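Long-range contacts in superoxide dismutase [Mn], mitochondrial (Saccharomyces cerevisiae, PDB 3RN4), which catalyses the conversion of superoxide to hydrogen peroxide and oxygen at a metal site that binds manganese, occupied here by iron(III): residues 95-100 with 200-205; 106-111 with 205-210; 142-147 with 154-159; 146-151 with 168-173. All coordinates share one frame; numbering follows the deposited sequence.

Contact 1: 95-100 with 200-205; sequences NLAPES and VVNWKE
Val200 begins the contact by offering its carbonyl oxygen to Ala97. The bond from Ala97 N to Val200 O is 2.9 Å long and nearly straight, at 163°. The same oxygen also lies 3.3 Å from Leu96 CA, as a CA-H...O contact. The Val200 side chain lies beside the backbone of Ala97, with CB 3.3 Å from Ala97 O. Its CG2 meets Leu96 CD2 in apolar packing. Val201 comes next and pairs with Leu96 in a single beta bridge. Its CB points away from residues 95-100, and CG1 lies over one face of the Trp203 ring, offset toward the rim. Asn202 closes the bridge. Its N donates to Asn95 O over 2.8 Å, reaching that oxygen from above the carbonyl plane. The side chain of Asn202 has CG anti to N (chi1 -174°), and ND2 ends 4.0 Å from Ala97 CB. Asn202 is at the N-cap position of helix 203-212, and its OD1 accepts from Glu205 N at 3.1 Å. Replacing Asn202 by an alanine would probably leave Glu205 N without its capping acceptor and open a gap beside the Ala97 methyl. Glu205 sits in the first turn of this helix, and its carboxylate turns to Arg208 and Arg209. Asn95 lies just past helix 66-94, and its OD1 accepts from Ala174 N and Arg209 NH1. The link between the alpha-hairpin and C-terminal parts is thus mainly backbone hydrogen bonding. Asn202 caps helix 203-212, and Asn95 ties the hairpin part to strand 169-176 and Arg209. Apolar contacts of Leu96 with Val200 and of Ala97 with Asn202 CB lie alongside.

Contact 2: 106-111 with 205-210; sequences PPTGAL and EASRRF
Leu111 and Phe210 form the tight part of this contact. Leu111 CA sits over one face of the Phe210 ring, 4.1 Å from its centroid, in a CH-pi contact. The two side chains cross at a slant, and Leu111 CD1 reaches Phe210 CD1 at 3.8 Å. The other branch of Leu111 goes to the helix backbone. With CG anti to its own N (chi1 172°), CD2 comes within 3.6 Å of Ser207 N and also touches the Ala206 methyl. Strand residues Leu154 and Leu172 pack against both Leu111 and Phe210, so this end is buried.

The other side is looser and more polar. Thr108 N donates to Ser207 OG over 3.2 Å, with an angle of 166° at the hydrogen. The Ser207 hydroxyl is also hydrogen-bonded to Trp203 O, one turn back in its own helix, which places it for the bond to Thr108. Pro107 CB rests 3.4 Å from the same Ser207 OG. A water spans the backbones: it accepts from Leu111 N and donates to Ser207 O at 3.1 Å. Thr108 and Ala110 lie on the exposed side, where Ala110 CB approaches Phe210 CE2 at 3.8 Å. Farther round helix 203-212, Arg208 grips Glu205 side-on with NE and NH2, and Arg209 NE adds a salt bridge to Glu205 OE2 whose hydrogen bond is weak. The arrangement is helix-against-helix packing within the C-terminal alpha/beta domain of iron/manganese superoxide dismutases. It brings the start of helix 109-119 against the C-terminal helix 203-212, beside the sheet.

Contact 3: 142-147 with 154-159; sequences AFIVKN and LDVVQT
Phe143 and Thr159 meet at about a right angle, ring edge to side chain. Thr159 OG1 lies in the plane of the Phe143 ring, 3.5 Å from CE2, and Thr159 CG2 touches the same ring carbon. The Thr159 hydroxyl is hydrogen-bonded to Asp163 O, which helps to fix it at this edge. On the face that carries Phe143, Val145 and Val157 also cross at about a right angle, with Val145 CG1 4.0 Å from Val157 CG2. Val157 CG2 reaches back to Phe143 CB as well, and its place between N and the carbonyl carbon turns it toward the neighbouring strand. Asp155 completes this face, its CB against Val145 CG2.

The opposite face carries Ala142, Ile144, Lys146, Leu154, Val156 and Gln158. Here Ile144 CG1 and Val156 CG2 stand farther apart, at 4.3 Å. Leu154 CD2 leans across to Val145 O at 3.6 Å.

Two hydrogen-bonded pairs set these orientations. Phe143 and Val157 exchange bonds, with Phe143 N 2.8 Å from Val157 O. Val145 and Asp155 do the same, and Val145 N to Asp155 O is nearly straight at 175°. The result is a twisted antiparallel beta hairpin.

Strand 140-147 is the middle of the three-stranded sheet, with strand 169-176 on its other side. Helix 122-134 covers Ile144 and Val156, while helix 109-119 packs on Leu154. At the end of the hairpin, Leu154 O accepts from Asn150 ND2 of a second subunit.

Contact 4: 146-151 with 168-173; sequences KNLSNG and PLVPLV
Lys146 and Val170 form an antiparallel hydrogen-bonded pair. Lys146 N donates to Val170 O at 3.0 Å, and Val170 N returns a bond to Lys146 O. Beyond this pair, Leu148 N reaches Pro168 O over 2.9 Å, almost straight at 178°. Side chains fill in around these bonds. Leu148 CD1 meets Val170 CG2 at 3.6 Å, the two side chains crossing at a slant. Leu169 CD2 lies 3.6 Å from Asn147 CG, on the other face of the sheet.

The next shell is a type I turn from Asn147 to Asn150. Asn147 OD1 accepts from both Ser149 N at 2.9 Å and Ser149 OG at 2.8 Å, so two bonds grip one oxygen. The bond from Ser149 N makes this an Asx turn. With an alanine at Asn147, Ser149 N and its hydroxyl would probably lose their shared acceptor, and the Ser149 side chain would be freer to turn. The extended Lys146 side chain carries NZ to Phe210 O and makes a cation-pi contact with the Phe210 ring. The turn also meets another chain: Asn150 O accepts from Gln118 NE2 of a second subunit. Leu172 and Val173 both face Ile144 in a classic beta bulge, where strand 169-176 turns a corner.

Backbone bonds thus join the strand edges, while side-chain amide and hydroxyl groups hold the turn in a shape that can serve the subunit interface.

All four contacts involve the C-terminal part of the chain. Contacts 3 and 4 lie closest, with centres 8 Å apart. They share Lys146 and Asn147 and use the two sides of the central strand 140-147. Contacts 1 and 2 both use helix 203-212 and share Glu205, with centres 11 Å apart. Their segments alternate along the chain, and contacts 3 and 4 fall between the segments of each. A probable hydrogen bond from Arg209 NH1 to Leu172 O ties contact 2 to contact 4. Contact 1 alone brings in the alpha-hairpin part. Contacts 3 and 4 also touch a second subunit, so the turn end of the hairpin takes part in the tetramer.

Contact 1: 95-100 with 200-205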
loop_
_atom_site.group_PDB
_atom_site.type_symbol
_atom_site.label_atom_id
_atom_site.label_comp_id
_atom_site.label_asym_id
_atom_site.label_seq_id
_atom_site.Cartn_x
_atom_site.Cartn_y
_atom_site.Cartn_z
ATOM N N ASN A 95 22.905 4.651 15.787
ATOM C CA ASN A 95 22.425 5.899 16.402
ATOM C C ASN A 95 21.888 5.818 17.841
ATOM O O ASN A 95 21.139 6.681 18.302
ATOM C CB ASN A 95 21.554 6.760 15.433
ATOM C CG ASN A 95 20.175 6.150 15.090
ATOM O OD1 ASN A 95 19.881 5.946 13.919
ATOM N ND2 ASN A 95 19.328 5.920 16.089
ATOM N N LEU A 96 22.340 4.798 18.587
ATOM C CA LEU A 96 22.073 4.723 20.016
ATOM C C LEU A 96 23.407 4.614 20.746
ATOM O O LEU A 96 24.332 4.008 20.227
ATOM C CB LEU A 96 21.227 3.494 20.374
ATOM C CG LEU A 96 19.789 3.481 19.843
ATOM C CD1 LEU A 96 19.148 2.110 20.137
ATOM C CD2 LEU A 96 18.975 4.571 20.471
ATOM N N ALA A 97 23.480 5.203 21.923
ATOM C CA ALA A 97 24.692 5.148 22.761
ATOM C C ALA A 97 24.351 5.383 24.216
ATOM O O ALA A 97 23.453 6.150 24.545
ATOM C CB ALA A 97 25.703 6.210 22.290
ATOM N N PRO A 98 25.097 4.742 25.133
ATOM C CA PRO A 98 24.885 5.107 26.521
ATOM C C PRO A 98 25.336 6.535 26.755
ATOM O O PRO A 98 26.201 7.030 26.016
ATOM C CB PRO A 98 25.815 4.150 27.286
ATOM C CG PRO A 98 26.826 3.774 26.343
ATOM C CD PRO A 98 26.183 3.775 24.967
ATOM N N GLU A 99 24.744 7.165 27.762
ATOM C CA GLU A 99 25.090 8.516 28.218
ATOM C C GLU A 99 26.588 8.687 28.456
ATOM O O GLU A 99 27.157 9.761 28.198
ATOM C CB GLU A 99 24.309 8.851 29.493
ATOM C CG GLU A 99 23.048 9.670 29.261
ATOM C CD GLU A 99 21.924 9.354 30.229
ATOM O OE1 GLU A 99 21.011 10.192 30.376
ATOM O OE2 GLU A 99 21.931 8.265 30.829
ATOM N N SER A 100 27.223 7.628 28.956
ATOM C CA SER A 100 28.661 7.638 29.198
ATOM C C SER A 100 29.460 7.750 27.896
ATOM O O SER A 100 30.645 8.095 27.902
ATOM C CB SER A 100 29.063 6.388 30.004
ATOM O OG SER A 100 28.975 5.209 29.216
ATOM N N VAL A 200 19.205 8.489 24.933
ATOM C CA VAL A 200 20.303 7.679 24.467
ATOM C C VAL A 200 20.476 7.727 22.955
ATOM O O VAL A 200 21.095 6.855 22.372
ATOM C CB VAL A 200 20.166 6.208 24.919
ATOM C CG1 VAL A 200 20.420 6.102 26.421
ATOM C CG2 VAL A 200 18.761 5.666 24.555
ATOM N N VAL A 201 19.953 8.765 22.307
ATOM C CA VAL A 201 20.187 8.883 20.878
ATOM C C VAL A 201 21.600 9.421 20.621
ATOM O O VAL A 201 22.059 10.310 21.335
ATOM C CB VAL A 201 19.090 9.740 20.214
ATOM C CG1 VAL A 201 19.565 10.287 18.875
ATOM C CG2 VAL A 201 17.798 8.867 20.083
ATOM N N ASN A 202 22.287 8.847 19.647
ATOM C CA ASN A 202 23.665 9.239 19.387
ATOM C C ASN A 202 23.683 10.316 18.318
ATOM O O ASN A 202 23.775 10.011 17.140
ATOM C CB ASN A 202 24.503 8.066 18.922
ATOM C CG ASN A 202 25.966 8.444 18.788
ATOM O OD1 ASN A 202 26.291 9.637 18.825
ATOM N ND2 ASN A 202 26.841 7.453 18.619
ATOM N N TRP A 203 23.571 11.561 18.744
ATOM C CA TRP A 203 23.519 12.680 17.802
ATOM C C TRP A 203 24.877 12.978 17.161
ATOM O O TRP A 203 24.964 13.620 16.118
ATOM C CB TRP A 203 22.976 13.928 18.488
ATOM C CG TRP A 203 21.515 13.913 18.796
ATOM C CD1 TRP A 203 20.930 13.755 20.014
ATOM C CD2 TRP A 203 20.446 14.150 17.861
ATOM N NE1 TRP A 203 19.560 13.849 19.893
ATOM C CE2 TRP A 203 19.243 14.087 18.579
ATOM C CE3 TRP A 203 20.401 14.398 16.482
ATOM C CZ2 TRP A 203 17.988 14.271 17.967
ATOM C CZ3 TRP A 203 19.163 14.569 15.873
ATOM C CH2 TRP A 203 17.977 14.506 16.616
ATOM N N LYS A 204 25.946 12.486 17.770
ATOM C CA LYS A 204 27.238 12.571 17.118
ATOM C C LYS A 204 27.234 11.774 15.819
ATOM O O LYS A 204 27.722 12.230 14.770
ATOM C CB LYS A 204 28.326 12.114 18.095
ATOM C CG LYS A 204 28.281 12.939 19.376
ATOM C CD LYS A 204 28.889 12.211 20.588
ATOM C CE LYS A 204 30.413 12.290 20.604
ATOM N NZ LYS A 204 31.049 11.775 19.338
ATOM N N GLU A 205 26.634 10.587 15.858
ATOM C CA GLU A 205 26.524 9.785 14.676
ATOM C C GLU A 205 25.585 10.443 13.658
ATOM O O GLU A 205 25.830 10.381 12.453
ATOM C CB GLU A 205 26.042 8.366 15.031
ATOM C CG GLU A 205 25.635 7.510 13.807
ATOM C CD GLU A 205 26.782 7.159 12.874
ATOM O OE1 GLU A 205 27.964 7.370 13.237
ATOM O OE2 GLU A 205 26.518 6.663 11.768
#

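Contact 2: 106-111 with 205-210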
loop_
_atom_site.group_PDB
_atom_site.type_symbol
_atom_site.label_atom_id
_atom_site.label_comp_id
_atom_site.label_asym_id
_atom_site.label_seq_id
_atom_site.Cartn_x
_atom_site.Cartn_y
_atom_site.Cartn_z
ATOM N N PRO A 106 23.442 16.801 22.521
ATOM C CA PRO A 106 22.917 17.387 21.273
ATOM C C PRO A 106 23.867 17.310 20.089
ATOM O O PRO A 106 25.092 17.186 20.249
ATOM C CB PRO A 106 22.629 18.851 21.644
ATOM C CG PRO A 106 23.376 19.111 22.923
ATOM C CD PRO A 106 23.657 17.793 23.589
ATOM N N PRO A 107 23.313 17.381 18.879
ATOM C CA PRO A 107 24.140 17.296 17.696
ATOM C C PRO A 107 25.051 18.529 17.567
ATOM O O PRO A 107 24.857 19.539 18.246
ATOM C CB PRO A 107 23.118 17.259 16.555
ATOM C CG PRO A 107 21.895 17.960 17.131
ATOM C CD PRO A 107 21.873 17.531 18.570
ATOM N N THR A 108 26.029 18.426 16.685
ATOM C CA THR A 108 27.005 19.482 16.490
ATOM C C THR A 108 27.052 19.870 15.032
ATOM O O THR A 108 26.392 19.260 14.185
ATOM C CB THR A 108 28.416 18.968 16.841
ATOM O OG1 THR A 108 28.635 17.732 16.139
ATOM C CG2 THR A 108 28.506 18.721 18.310
ATOM N N GLY A 109 27.840 20.904 14.741
ATOM C CA GLY A 109 28.182 21.233 13.366
ATOM C C GLY A 109 26.997 21.648 12.508
ATOM O O GLY A 109 26.073 22.335 12.973
ATOM N N ALA A 110 27.039 21.226 11.250
ATOM C CA ALA A 110 26.119 21.734 10.236
ATOM C C ALA A 110 24.719 21.182 10.510
ATOM O O ALA A 110 23.694 21.853 10.258
ATOM C CB ALA A 110 26.637 21.357 8.835
ATOM N N LEU A 111 24.660 19.966 11.057
ATOM C CA LEU A 111 23.360 19.405 11.453
ATOM C C LEU A 111 22.708 20.253 12.539
ATOM O O LEU A 111 21.528 20.589 12.448
ATOM C CB LEU A 111 23.502 17.948 11.919
ATOM C CG LEU A 111 22.226 17.345 12.543
ATOM C CD1 LEU A 111 21.081 17.363 11.523
ATOM C CD2 LEU A 111 22.455 15.909 13.024
ATOM N N GLU A 205 26.634 10.587 15.858
ATOM C CA GLU A 205 26.524 9.785 14.676
ATOM C C GLU A 205 25.585 10.443 13.658
ATOM O O GLU A 205 25.830 10.381 12.453
ATOM C CB GLU A 205 26.042 8.366 15.031
ATOM C CG GLU A 205 25.635 7.510 13.807
ATOM C CD GLU A 205 26.782 7.159 12.874
ATOM O OE1 GLU A 205 27.964 7.370 13.237
ATOM O OE2 GLU A 205 26.518 6.663 11.768
ATOM N N ALA A 206 24.510 11.057 14.137
ATOM C CA ALA A 206 23.579 11.712 13.204
ATOM C C ALA A 206 24.297 12.862 12.488
ATOM O O ALA A 206 24.095 13.116 11.293
ATOM C CB ALA A 206 22.403 12.238 13.954
ATOM N N SER A 207 25.149 13.554 13.239
ATOM C CA SER A 207 25.889 14.687 12.664
ATOM C C SER A 207 26.889 14.213 11.620
ATOM O O SER A 207 27.052 14.835 10.568
ATOM C CB SER A 207 26.609 15.501 13.750
ATOM O OG SER A 207 25.751 15.924 14.789
ATOM N N ARG A 208 27.566 13.095 11.891
ATOM C CA ARG A 208 28.437 12.491 10.914
ATOM C C ARG A 208 27.682 12.033 9.664
ATOM O O ARG A 208 28.159 12.192 8.562
ATOM C CB ARG A 208 29.207 11.305 11.549
ATOM C CG ARG A 208 30.302 10.719 10.672
ATOM C CD ARG A 208 30.742 9.314 11.151
ATOM N NE ARG A 208 29.665 8.339 10.994
ATOM C CZ ARG A 208 29.364 7.745 9.848
ATOM N NH1 ARG A 208 30.073 8.009 8.758
ATOM N NH2 ARG A 208 28.350 6.892 9.787
ATOM N N ARG A 209 26.501 11.438 9.841
ATOM C CA ARG A 209 25.699 11.038 8.704
ATOM C C ARG A 209 25.241 12.230 7.850
ATOM O O ARG A 209 25.207 12.150 6.612
ATOM C CB ARG A 209 24.479 10.274 9.212
ATOM C CG ARG A 209 24.853 8.911 9.775
ATOM C CD ARG A 209 23.599 8.254 10.311
ATOM N NE ARG A 209 23.838 6.918 10.883
ATOM C CZ ARG A 209 22.927 6.297 11.630
ATOM N NH1 ARG A 209 21.773 6.909 11.886
ATOM N NH2 ARG A 209 23.161 5.082 12.134
ATOM N N PHE A 210 24.940 13.330 8.517
ATOM C CA PHE A 210 24.502 14.554 7.835
ATOM C C PHE A 210 25.630 15.067 6.950
ATOM O O PHE A 210 25.403 15.437 5.796
ATOM C CB PHE A 210 24.065 15.609 8.842
ATOM C CG PHE A 210 23.569 16.882 8.202
ATOM C CD1 PHE A 210 22.230 17.038 7.885
ATOM C CD2 PHE A 210 24.453 17.914 7.923
ATOM C CE1 PHE A 210 21.771 18.225 7.289
ATOM C CE2 PHE A 210 23.996 19.103 7.326
ATOM C CZ PHE A 210 22.666 19.242 7.007
HETATM O O HOH W 1 26.829 17.874 10.808
#

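Contact 3: 142-147 with 154-159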
loop_
_atom_site.group_PDB
_atom_site.type_symbol
_atom_site.label_atom_id
_atom_site.label_comp_id
_atom_site.label_asym_id
_atom_site.label_seq_id
_atom_site.Cartn_x
_atom_site.Cartn_y
_atom_site.Cartn_z
ATOM N N ALA A 142 10.274 5.820 12.403
ATOM C CA ALA A 142 10.411 7.218 11.944
ATOM C C ALA A 142 11.891 7.473 11.682
ATOM O O ALA A 142 12.763 6.959 12.405
ATOM C CB ALA A 142 9.877 8.211 12.947
ATOM N N PHE A 143 12.163 8.248 10.648
ATOM C CA PHE A 143 13.535 8.625 10.327
ATOM C C PHE A 143 13.647 10.125 10.223
ATOM O O PHE A 143 12.872 10.770 9.521
ATOM C CB PHE A 143 13.948 8.086 8.988
ATOM C CG PHE A 143 13.959 6.578 8.878
ATOM C CD1 PHE A 143 15.123 5.852 9.154
ATOM C CD2 PHE A 143 12.825 5.902 8.422
ATOM C CE1 PHE A 143 15.146 4.441 9.007
ATOM C CE2 PHE A 143 12.840 4.516 8.264
ATOM C CZ PHE A 143 14.004 3.784 8.581
ATOM N N ILE A 144 14.632 10.681 10.912
ATOM C CA ILE A 144 15.041 12.044 10.631
ATOM C C ILE A 144 15.999 11.949 9.441
ATOM O O ILE A 144 16.982 11.201 9.480
ATOM C CB ILE A 144 15.726 12.696 11.851
ATOM C CG1 ILE A 144 14.791 12.685 13.066
ATOM C CG2 ILE A 144 16.201 14.119 11.482
ATOM C CD1 ILE A 144 15.413 13.287 14.360
ATOM N N VAL A 145 15.704 12.683 8.367
ATOM C CA VAL A 145 16.456 12.560 7.142
ATOM C C VAL A 145 17.028 13.888 6.639
ATOM O O VAL A 145 16.546 14.972 6.999
ATOM C CB VAL A 145 15.593 11.972 6.005
ATOM C CG1 VAL A 145 15.104 10.542 6.393
ATOM C CG2 VAL A 145 14.407 12.938 5.689
ATOM N N LYS A 146 18.045 13.760 5.789
ATOM C CA LYS A 146 18.545 14.887 4.991
ATOM C C LYS A 146 18.163 14.610 3.544
ATOM O O LYS A 146 18.535 13.586 2.973
ATOM C CB LYS A 146 20.061 14.996 5.102
ATOM C CG LYS A 146 20.638 16.207 4.319
ATOM C CD LYS A 146 22.186 16.176 4.353
ATOM C CE LYS A 146 22.805 17.513 3.905
ATOM N NZ LYS A 146 24.326 17.447 4.017
ATOM N N ASN A 147 17.381 15.503 2.953
ATOM C CA ASN A 147 16.952 15.328 1.577
ATOM C C ASN A 147 17.914 15.992 0.589
ATOM O O ASN A 147 18.003 17.225 0.512
ATOM C CB ASN A 147 15.540 15.892 1.414
ATOM C CG ASN A 147 14.980 15.658 0.040
ATOM O OD1 ASN A 147 15.688 15.247 -0.877
ATOM N ND2 ASN A 147 13.692 15.950 -0.121
ATOM N N LEU A 154 16.373 19.127 6.124
ATOM C CA LEU A 154 15.964 18.101 7.090
ATOM C C LEU A 154 14.471 17.840 6.951
ATOM O O LEU A 154 13.706 18.759 6.648
ATOM C CB LEU A 154 16.221 18.600 8.513
ATOM C CG LEU A 154 17.710 18.763 8.878
ATOM C CD1 LEU A 154 17.820 19.409 10.251
ATOM C CD2 LEU A 154 18.445 17.404 8.856
ATOM N N ASP A 155 14.052 16.608 7.201
ATOM C CA ASP A 155 12.624 16.340 7.380
ATOM C C ASP A 155 12.501 15.127 8.286
ATOM O O ASP A 155 13.510 14.521 8.666
ATOM C CB ASP A 155 11.997 16.067 6.012
ATOM C CG ASP A 155 10.480 16.174 6.018
ATOM O OD1 ASP A 155 9.862 16.551 7.031
ATOM O OD2 ASP A 155 9.880 15.895 4.966
ATOM N N VAL A 156 11.269 14.756 8.623
ATOM C CA VAL A 156 11.050 13.527 9.367
ATOM C C VAL A 156 10.025 12.709 8.604
ATOM O O VAL A 156 8.970 13.224 8.224
ATOM C CB VAL A 156 10.507 13.778 10.757
ATOM C CG1 VAL A 156 10.422 12.453 11.526
ATOM C CG2 VAL A 156 11.384 14.808 11.503
ATOM N N VAL A 157 10.338 11.455 8.358
ATOM C CA VAL A 157 9.419 10.635 7.573
ATOM C C VAL A 157 9.062 9.370 8.326
ATOM O O VAL A 157 9.822 8.905 9.169
ATOM C CB VAL A 157 10.001 10.274 6.240
ATOM C CG1 VAL A 157 10.249 11.544 5.382
ATOM C CG2 VAL A 157 11.277 9.475 6.400
ATOM N N GLN A 158 7.901 8.812 8.025
ATOM C CA GLN A 158 7.484 7.548 8.645
ATOM C C GLN A 158 7.654 6.475 7.591
ATOM O O GLN A 158 7.424 6.737 6.405
ATOM C CB GLN A 158 5.975 7.568 8.944
ATOM C CG GLN A 158 5.493 8.443 10.066
ATOM C CD GLN A 158 3.975 8.444 10.064
ATOM O OE1 GLN A 158 3.336 8.121 9.032
ATOM N NE2 GLN A 158 3.388 8.734 11.204
ATOM N N THR A 159 7.994 5.251 7.991
ATOM C CA THR A 159 7.830 4.115 7.081
ATOM C C THR A 159 7.081 3.022 7.835
ATOM O O THR A 159 7.053 3.021 9.065
ATOM C CB THR A 159 9.159 3.485 6.595
ATOM O OG1 THR A 159 9.844 2.891 7.706
ATOM C CG2 THR A 159 10.063 4.516 5.930
HETATM O O HOH W 2 11.994 16.182 2.258
#

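Contact 4: 146-151 with 168-173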
loop_
_atom_site.group_PDB
_atom_site.type_symbol
_atom_site.label_atom_id
_atom_site.label_comp_id
_atom_site.label_asym_id
_atom_site.label_seq_id
_atom_site.Cartn_x
_atom_site.Cartn_y
_atom_site.Cartn_z
ATOM N N LYS A 146 18.045 13.760 5.789
ATOM C CA LYS A 146 18.545 14.887 4.991
ATOM C C LYS A 146 18.163 14.610 3.544
ATOM O O LYS A 146 18.535 13.586 2.973
ATOM C CB LYS A 146 20.061 14.996 5.102
ATOM C CG LYS A 146 20.638 16.207 4.319
ATOM C CD LYS A 146 22.186 16.176 4.353
ATOM C CE LYS A 146 22.805 17.513 3.905
ATOM N NZ LYS A 146 24.326 17.447 4.017
ATOM N N ASN A 147 17.381 15.503 2.953
ATOM C CA ASN A 147 16.952 15.328 1.577
ATOM C C ASN A 147 17.914 15.992 0.589
ATOM O O ASN A 147 18.003 17.225 0.512
ATOM C CB ASN A 147 15.540 15.892 1.414
ATOM C CG ASN A 147 14.980 15.658 0.040
ATOM O OD1 ASN A 147 15.688 15.247 -0.877
ATOM N ND2 ASN A 147 13.692 15.950 -0.121
ATOM N N LEU A 148 18.644 15.166 -0.153
ATOM C CA LEU A 148 19.686 15.662 -1.056
ATOM C C LEU A 148 19.154 16.321 -2.317
ATOM O O LEU A 148 19.918 16.959 -3.046
ATOM C CB LEU A 148 20.613 14.524 -1.466
ATOM C CG LEU A 148 21.368 13.878 -0.318
ATOM C CD1 LEU A 148 22.226 12.733 -0.838
ATOM C CD2 LEU A 148 22.197 14.926 0.409
ATOM N N SER A 149 17.866 16.179 -2.584
ATOM C CA SER A 149 17.308 16.700 -3.815
ATOM C C SER A 149 16.663 18.085 -3.672
ATOM O O SER A 149 16.355 18.725 -4.680
ATOM C CB SER A 149 16.290 15.724 -4.390
ATOM O OG SER A 149 15.138 15.689 -3.562
ATOM N N ASN A 150 16.465 18.559 -2.448
ATOM C CA ASN A 150 15.851 19.879 -2.262
ATOM C C ASN A 150 16.766 20.853 -1.541
ATOM O O ASN A 150 16.292 21.774 -0.874
ATOM C CB ASN A 150 14.494 19.788 -1.541
ATOM C CG ASN A 150 14.627 19.432 -0.063
ATOM O OD1 ASN A 150 15.704 19.074 0.414
ATOM N ND2 ASN A 150 13.530 19.511 0.658
ATOM N N GLY A 151 18.075 20.630 -1.669
ATOM C CA GLY A 151 19.075 21.509 -1.055
ATOM C C GLY A 151 19.612 20.999 0.270
ATOM O O GLY A 151 20.193 21.752 1.046
ATOM N N PRO A 168 17.743 9.671 -2.455
ATOM C CA PRO A 168 18.077 11.034 -2.021
ATOM C C PRO A 168 17.735 11.326 -0.566
ATOM O O PRO A 168 18.211 12.309 -0.013
ATOM C CB PRO A 168 17.239 11.905 -2.947
ATOM C CG PRO A 168 16.003 11.052 -3.190
ATOM C CD PRO A 168 16.446 9.623 -3.144
ATOM N N LEU A 169 16.950 10.477 0.078
ATOM C CA LEU A 169 16.721 10.683 1.492
ATOM C C LEU A 169 17.812 9.958 2.283
ATOM O O LEU A 169 17.849 8.728 2.290
ATOM C CB LEU A 169 15.324 10.178 1.901
ATOM C CG LEU A 169 14.145 10.920 1.252
ATOM C CD1 LEU A 169 12.812 10.406 1.775
ATOM C CD2 LEU A 169 14.252 12.420 1.523
ATOM N N VAL A 170 18.670 10.712 2.970
ATOM C CA VAL A 170 19.724 10.120 3.806
ATOM C C VAL A 170 19.266 9.958 5.244
ATOM O O VAL A 170 18.875 10.922 5.896
ATOM C CB VAL A 170 20.999 10.969 3.788
ATOM C CG1 VAL A 170 22.097 10.331 4.673
ATOM C CG2 VAL A 170 21.481 11.184 2.327
ATOM N N PRO A 171 19.310 8.726 5.767
ATOM C CA PRO A 171 18.833 8.617 7.150
ATOM C C PRO A 171 19.848 9.158 8.164
ATOM O O PRO A 171 21.016 8.788 8.101
ATOM C CB PRO A 171 18.657 7.104 7.354
ATOM C CG PRO A 171 19.564 6.464 6.354
ATOM C CD PRO A 171 19.663 7.428 5.165
ATOM N N LEU A 172 19.401 10.009 9.075
ATOM C CA LEU A 172 20.273 10.572 10.121
ATOM C C LEU A 172 20.002 9.927 11.457
ATOM O O LEU A 172 20.943 9.569 12.158
ATOM C CB LEU A 172 20.074 12.068 10.263
ATOM C CG LEU A 172 20.104 12.829 8.946
ATOM C CD1 LEU A 172 19.812 14.314 9.240
ATOM C CD2 LEU A 172 21.447 12.646 8.162
ATOM N N VAL A 173 18.730 9.822 11.834
ATOM C CA VAL A 173 18.361 9.095 13.059
ATOM C C VAL A 173 17.221 8.162 12.714
ATOM O O VAL A 173 16.210 8.625 12.153
ATOM C CB VAL A 173 17.859 10.028 14.163
ATOM C CG1 VAL A 173 17.340 9.205 15.358
ATOM C CG2 VAL A 173 18.986 11.001 14.628
#